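Local coordinates for calcium uptake protein 2, mitochondrial (Homo sapiens, PDB 6LB7) that probably senses calcium through EF-hands and helps regulate calcium uptake into mitochondria, at residues 72-77 with 188-193; 37-42 with 192-197. One frame throughout, in Å; residues are numbered along the deposited sequence.

Overall arrangement
Contact 1 (72-77 with 188-193) and contact 2 (37-42 with 192-197) both end on the long helix 173-196, sharing Phe192 and Leu193 in their ranges, and their centres lie about 10 Å apart. Each pairs a segment from the N-terminal part of the chain with the last turns of that helix. Contact 1 is a surface contact led by charge, an arginine reaching a glutamate and running along a methionine. Contact 2 is partly buried and uncharged, with a methionine, a phenylalanine and the glutamine they meet. The two adjoin where Met190 CG lies 3.6 Å from Met38 SD, so a pair of methionines links the salt bridge to the aromatic side.

Contact 1 of 2, residues 72-77 with 188-193; sequences FFRDLG and QEMEFL
A surface salt bridge between Arg74 and Glu189, with Met190 alongside, joins the short helix 72-76 to the long helix 173-196. Arg74 does most of the reaching: the nearest CA atoms, those of Arg74 and Met190, are 8.7 Å apart, and its side chain covers much of the gap, met by Glu189 and Met190. Its NH2 donates to Glu189 OE1 at 3.0 Å, with an N-H...O angle of 161°. The carboxylate oxygen lies at the edge of the guanidinium, almost in its plane, but is itself approached on its anti side, and the two flat groups are turned 60° from each other. A bend at chi3 turns the guanidinium away from the line of CB, CG and CD, while Glu189 stays extended beyond CG and crosses the arginine at about a right angle. The aliphatic part of Arg74 has a different neighbour. Met190, with CG anti to its backbone N (chi1 -173°) and the rest of the chain extended, slides past it in the opposite direction, so that SD sits 4.1 Å from Arg74 CG and also touches CD. One face of the guanidinium looks toward the backbone N of Met190. Further partners fix both charges: Arg74 NE pairs with Glu186, one turn earlier on the same long helix, and NH2 also bonds to Ser70 O, while Glu189 OE2 pairs with Lys243 of helix 239-249. Arg74 is thus held by several bonds, and Glu189, shared by two cations, probably keeps its negative charge and ties both neighbouring helices to helix 173-196.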
loop_
_atom_site.group_PDB
_atom_site.type_symbol
_atom_site.label_atom_id
_atom_site.label_comp_id
_atom_site.label_asym_id
_atom_site.label_seq_id
_atom_site.Cartn_x
_atom_site.Cartn_y
_atom_site.Cartn_z
ATOM N N PHE B 72 -1.740 18.536 24.613
ATOM C CA PHE B 72 -1.218 19.727 23.948
ATOM C C PHE B 72 -2.319 20.559 23.292
ATOM O O PHE B 72 -2.371 21.778 23.464
ATOM C CB PHE B 72 -0.170 19.301 22.908
ATOM C CG PHE B 72 0.418 20.441 22.112
ATOM C CD1 PHE B 72 1.377 21.279 22.674
ATOM C CD2 PHE B 72 0.029 20.662 20.793
ATOM C CE1 PHE B 72 1.932 22.316 21.941
ATOM C CE2 PHE B 72 0.586 21.699 20.062
ATOM C CZ PHE B 72 1.547 22.519 20.636
ATOM N N PHE B 73 -3.184 19.930 22.482
ATOM C CA PHE B 73 -4.190 20.749 21.796
ATOM C C PHE B 73 -5.280 21.206 22.765
ATOM O O PHE B 73 -5.742 22.347 22.682
ATOM C CB PHE B 73 -4.793 20.002 20.589
ATOM C CG PHE B 73 -3.813 19.801 19.451
ATOM C CD1 PHE B 73 -3.699 20.739 18.429
ATOM C CD2 PHE B 73 -2.965 18.699 19.436
ATOM C CE1 PHE B 73 -2.767 20.568 17.402
ATOM C CE2 PHE B 73 -2.038 18.518 18.415
ATOM C CZ PHE B 73 -1.933 19.453 17.396
ATOM N N ARG B 74 -5.704 20.329 23.690
ATOM C CA ARG B 74 -6.747 20.712 24.654
ATOM C C ARG B 74 -6.265 21.797 25.605
ATOM O O ARG B 74 -7.052 22.664 25.986
ATOM C CB ARG B 74 -7.232 19.485 25.456
ATOM C CG ARG B 74 -8.234 18.614 24.666
ATOM C CD ARG B 74 -8.534 17.251 25.351
ATOM N NE ARG B 74 -7.361 16.374 25.421
ATOM C CZ ARG B 74 -7.330 15.211 26.059
ATOM N NH1 ARG B 74 -8.421 14.764 26.677
ATOM N NH2 ARG B 74 -6.213 14.488 26.079
ATOM N N ASP B 75 -4.981 21.780 25.995
ATOM C CA ASP B 75 -4.456 22.855 26.837
ATOM C C ASP B 75 -4.460 24.197 26.108
ATOM O O ASP B 75 -4.834 25.219 26.690
ATOM C CB ASP B 75 -3.047 22.517 27.323
ATOM C CG ASP B 75 -3.032 21.349 28.274
ATOM O OD1 ASP B 75 -1.956 20.766 28.481
ATOM O OD2 ASP B 75 -4.106 20.975 28.793
ATOM N N LEU B 76 -4.043 24.220 24.839
ATOM C CA LEU B 76 -4.020 25.478 24.094
ATOM C C LEU B 76 -5.416 26.050 23.880
ATOM O O LEU B 76 -5.613 27.265 23.962
ATOM C CB LEU B 76 -3.342 25.278 22.742
ATOM C CG LEU B 76 -1.832 25.070 22.802
ATOM C CD1 LEU B 76 -1.324 24.631 21.427
ATOM C CD2 LEU B 76 -1.173 26.363 23.261
ATOM N N GLY B 77 -6.381 25.212 23.552
ATOM C CA GLY B 77 -7.720 25.742 23.318
ATOM C C GLY B 77 -7.729 26.721 22.163
ATOM O O GLY B 77 -7.278 26.402 21.055
ATOM N N GLN B 188 -8.136 10.185 20.687
ATOM C CA GLN B 188 -8.895 9.088 21.274
ATOM C C GLN B 188 -9.371 9.441 22.680
ATOM O O GLN B 188 -10.524 9.183 23.045
ATOM C CB GLN B 188 -8.059 7.795 21.300
ATOM C CG GLN B 188 -7.552 7.277 19.934
ATOM C CD GLN B 188 -6.241 6.503 20.035
ATOM O OE1 GLN B 188 -5.698 6.348 21.055
ATOM N NE2 GLN B 188 -5.743 6.014 18.968
ATOM N N GLU B 189 -8.588 10.140 23.503
ATOM C CA GLU B 189 -9.085 10.461 24.839
ATOM C C GLU B 189 -10.240 11.443 24.768
ATOM O O GLU B 189 -11.200 11.354 25.542
ATOM C CB GLU B 189 -7.948 11.023 25.706
ATOM C CG GLU B 189 -6.915 9.963 26.095
ATOM C CD GLU B 189 -5.750 10.509 26.894
ATOM O OE1 GLU B 189 -5.670 11.731 27.102
ATOM O OE2 GLU B 189 -4.908 9.689 27.304
ATOM N N MET B 190 -10.172 12.393 23.845
ATOM C CA MET B 190 -11.248 13.372 23.759
ATOM C C MET B 190 -12.534 12.733 23.249
ATOM O O MET B 190 -13.619 12.979 23.789
ATOM C CB MET B 190 -10.809 14.514 22.865
ATOM C CG MET B 190 -11.754 15.650 22.843
ATOM S SD MET B 190 -10.928 17.050 22.075
ATOM C CE MET B 190 -11.934 18.365 22.732
ATOM N N GLU B 191 -12.434 11.899 22.209
ATOM C CA GLU B 191 -13.616 11.194 21.723
ATOM C C GLU B 191 -14.159 10.230 22.773
ATOM O O GLU B 191 -15.375 10.092 22.922
ATOM C CB GLU B 191 -13.294 10.455 20.421
ATOM C CG GLU B 191 -13.063 11.423 19.263
ATOM C CD GLU B 191 -13.023 10.741 17.913
ATOM O OE1 GLU B 191 -12.541 9.582 17.826
ATOM O OE2 GLU B 191 -13.496 11.365 16.938
ATOM N N PHE B 192 -13.285 9.565 23.518
ATOM C CA PHE B 192 -13.772 8.677 24.567
ATOM C C PHE B 192 -14.707 9.411 25.522
ATOM O O PHE B 192 -15.813 8.951 25.793
ATOM C CB PHE B 192 -12.614 8.086 25.354
ATOM C CG PHE B 192 -13.059 7.131 26.435
ATOM C CD1 PHE B 192 -13.258 7.575 27.738
ATOM C CD2 PHE B 192 -13.298 5.795 26.135
ATOM C CE1 PHE B 192 -13.675 6.691 28.730
ATOM C CE2 PHE B 192 -13.699 4.912 27.112
ATOM C CZ PHE B 192 -13.891 5.356 28.413
ATOM N N LEU B 193 -14.271 10.556 26.057
ATOM C CA LEU B 193 -15.123 11.263 27.010
ATOM C C LEU B 193 -16.327 11.902 26.336
ATOM O O LEU B 193 -17.395 12.009 26.952
ATOM C CB LEU B 193 -14.317 12.307 27.760
ATOM C CG LEU B 193 -13.527 11.596 28.861
ATOM C CD1 LEU B 193 -12.413 12.496 29.375
ATOM C CD2 LEU B 193 -14.471 11.137 29.989
#

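Contact 2 of 2, residues 37-42 with 192-197; sequences VMFEQM and FLQFSK
Phe39 and Gln194 meet edge-on, the ring rim of one against the amide of the other. Gln194 NE2 lies 3.9 Å from Phe39 CE1, near the ring plane, and Gln194 CD is 4.0 Å from Phe39 CZ, so it is the far corner of the ring that touches. The two side chains arrive from opposite directions, and the amide plane stands at 88° to the ring. Since the nitrogen is at the rim and not over a face, this is van der Waals contact and not an N-H...pi bond. Met38 adds a looser touch, its SD 4.4 Å from Gln194 CB. What brings the amide here is the glutamine's own shape: CG is anti to the backbone N (chi1 -177°), and a bend at chi2 (59°) then turns the carboxamide aside. Over one face of the Phe39 ring lies Met38 CB, 4.0 Å above its centre, backing it from within its own segment. Phe39 is the first residue beyond helix 30-38, where the chain leaves helical geometry, and Gln194 sits near the end of helix 173-196; the contact therefore joins two helix ends. Farther out, Phe195 meets the rings of Trp210 and Phe213 edge-to-face. With an alanine in place of Phe39, the Gln194 amide would probably lose the rim it rests against and be freer to turn, and Met38 CB would lose the ring face beside it. With neither charge nor hydrogen bond between the segments, the hold between them comes from shape and dispersion, while Met38 is more closely packed against Met190 and Glu191 of the same long helix.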
loop_
_atom_site.group_PDB
_atom_site.type_symbol
_atom_site.label_atom_id
_atom_site.label_comp_id
_atom_site.label_asym_id
_atom_site.label_seq_id
_atom_site.Cartn_x
_atom_site.Cartn_y
_atom_site.Cartn_z
ATOM N N VAL B 37 -12.290 17.505 13.826
ATOM C CA VAL B 37 -11.977 16.085 13.764
ATOM C C VAL B 37 -13.110 15.252 14.363
ATOM O O VAL B 37 -13.431 14.167 13.873
ATOM C CB VAL B 37 -10.628 15.840 14.470
ATOM C CG1 VAL B 37 -10.425 14.373 14.761
ATOM C CG2 VAL B 37 -9.478 16.399 13.619
ATOM N N MET B 38 -13.734 15.742 15.423
ATOM C CA MET B 38 -14.745 14.956 16.110
ATOM C C MET B 38 -16.113 15.089 15.463
ATOM O O MET B 38 -16.880 14.125 15.458
ATOM C CB MET B 38 -14.827 15.377 17.578
ATOM C CG MET B 38 -13.576 15.001 18.380
ATOM S SD MET B 38 -13.958 15.009 20.129
ATOM C CE MET B 38 -14.361 16.741 20.364
ATOM N N PHE B 39 -16.436 16.269 14.923
ATOM C CA PHE B 39 -17.787 16.602 14.482
ATOM C C PHE B 39 -17.829 16.885 12.989
ATOM O O PHE B 39 -16.862 17.370 12.404
ATOM C CB PHE B 39 -18.336 17.823 15.233
ATOM C CG PHE B 39 -18.216 17.715 16.731
ATOM C CD1 PHE B 39 -18.949 16.766 17.432
ATOM C CD2 PHE B 39 -17.390 18.562 17.441
ATOM C CE1 PHE B 39 -18.837 16.659 18.808
ATOM C CE2 PHE B 39 -17.273 18.454 18.819
ATOM C CZ PHE B 39 -17.996 17.508 19.504
ATOM N N GLU B 40 -18.995 16.677 12.393
ATOM C CA GLU B 40 -19.161 17.039 10.973
ATOM C C GLU B 40 -19.532 18.511 10.956
ATOM O O GLU B 40 -19.002 19.195 10.129
ATOM C CB GLU B 40 -20.246 16.218 10.309
ATOM C CG GLU B 40 -20.009 14.754 10.459
ATOM C CD GLU B 40 -20.861 13.971 9.493
ATOM O OE1 GLU B 40 -20.624 14.114 8.298
ATOM O OE2 GLU B 40 -21.749 13.238 9.958
ATOM N N GLN B 41 -20.333 18.955 11.924
ATOM C CA GLN B 41 -20.762 20.370 11.984
ATOM C C GLN B 41 -20.647 20.942 13.392
ATOM O O GLN B 41 -20.807 20.214 14.349
ATOM C CB GLN B 41 -22.213 20.520 11.539
ATOM C CG GLN B 41 -22.370 20.506 10.037
ATOM C CD GLN B 41 -23.464 21.433 9.581
ATOM O OE1 GLN B 41 -24.132 22.076 10.383
ATOM N NE2 GLN B 41 -23.670 21.470 8.275
ATOM N N MET B 42 -20.433 22.241 13.393
ATOM C CA MET B 42 -20.436 23.391 14.306
ATOM C C MET B 42 -21.409 23.204 15.462
ATOM O O MET B 42 -21.186 23.862 16.475
ATOM C CB MET B 42 -20.858 24.595 13.477
ATOM C CG MET B 42 -22.068 24.371 12.651
ATOM S SD MET B 42 -22.172 25.710 11.506
ATOM C CE MET B 42 -21.769 25.022 10.026
ATOM N N PHE B 192 -13.285 9.565 23.518
ATOM C CA PHE B 192 -13.772 8.677 24.567
ATOM C C PHE B 192 -14.707 9.411 25.522
ATOM O O PHE B 192 -15.813 8.951 25.793
ATOM C CB PHE B 192 -12.614 8.086 25.354
ATOM C CG PHE B 192 -13.059 7.131 26.435
ATOM C CD1 PHE B 192 -13.258 7.575 27.738
ATOM C CD2 PHE B 192 -13.298 5.795 26.135
ATOM C CE1 PHE B 192 -13.675 6.691 28.730
ATOM C CE2 PHE B 192 -13.699 4.912 27.112
ATOM C CZ PHE B 192 -13.891 5.356 28.413
ATOM N N LEU B 193 -14.271 10.556 26.057
ATOM C CA LEU B 193 -15.123 11.263 27.010
ATOM C C LEU B 193 -16.327 11.902 26.336
ATOM O O LEU B 193 -17.395 12.009 26.952
ATOM C CB LEU B 193 -14.317 12.307 27.760
ATOM C CG LEU B 193 -13.527 11.596 28.861
ATOM C CD1 LEU B 193 -12.413 12.496 29.375
ATOM C CD2 LEU B 193 -14.471 11.137 29.989
ATOM N N GLN B 194 -16.175 12.329 25.081
ATOM C CA GLN B 194 -17.316 12.860 24.344
ATOM C C GLN B 194 -18.432 11.820 24.244
ATOM O O GLN B 194 -19.600 12.103 24.529
ATOM C CB GLN B 194 -16.847 13.319 22.949
ATOM C CG GLN B 194 -17.884 13.953 22.080
ATOM C CD GLN B 194 -18.499 15.171 22.686
ATOM O OE1 GLN B 194 -17.930 15.848 23.386
ATOM N NE2 GLN B 194 -19.672 15.433 22.422
ATOM N N PHE B 195 -18.098 10.582 23.889
ATOM C CA PHE B 195 -19.159 9.607 23.710
ATOM C C PHE B 195 -19.501 8.876 24.995
ATOM O O PHE B 195 -20.631 8.393 25.131
ATOM C CB PHE B 195 -18.784 8.628 22.580
ATOM C CG PHE B 195 -18.863 9.266 21.221
ATOM C CD1 PHE B 195 -20.047 9.252 20.500
ATOM C CD2 PHE B 195 -17.782 9.951 20.708
ATOM C CE1 PHE B 195 -20.130 9.899 19.274
ATOM C CE2 PHE B 195 -17.860 10.586 19.476
ATOM C CZ PHE B 195 -19.027 10.553 18.756
ATOM N N SER B 196 -18.588 8.823 25.970
ATOM C CA SER B 196 -19.035 8.308 27.263
ATOM C C SER B 196 -19.834 9.337 28.056
ATOM O O SER B 196 -20.360 8.986 29.118
ATOM C CB SER B 196 -17.853 7.826 28.104
ATOM O OG SER B 196 -17.257 8.916 28.782
ATOM N N LYS B 197 -19.941 10.574 27.551
ATOM C CA LYS B 197 -20.681 11.670 28.219
ATOM C C LYS B 197 -20.082 12.024 29.565
ATOM O O LYS B 197 -20.802 12.423 30.490
ATOM C CB LYS B 197 -22.170 11.358 28.393
ATOM C CG LYS B 197 -22.989 11.549 27.178
ATOM C CD LYS B 197 -22.693 10.562 26.156
ATOM C CE LYS B 197 -23.722 10.211 25.415
ATOM N NZ LYS B 197 -23.394 9.271 24.457
#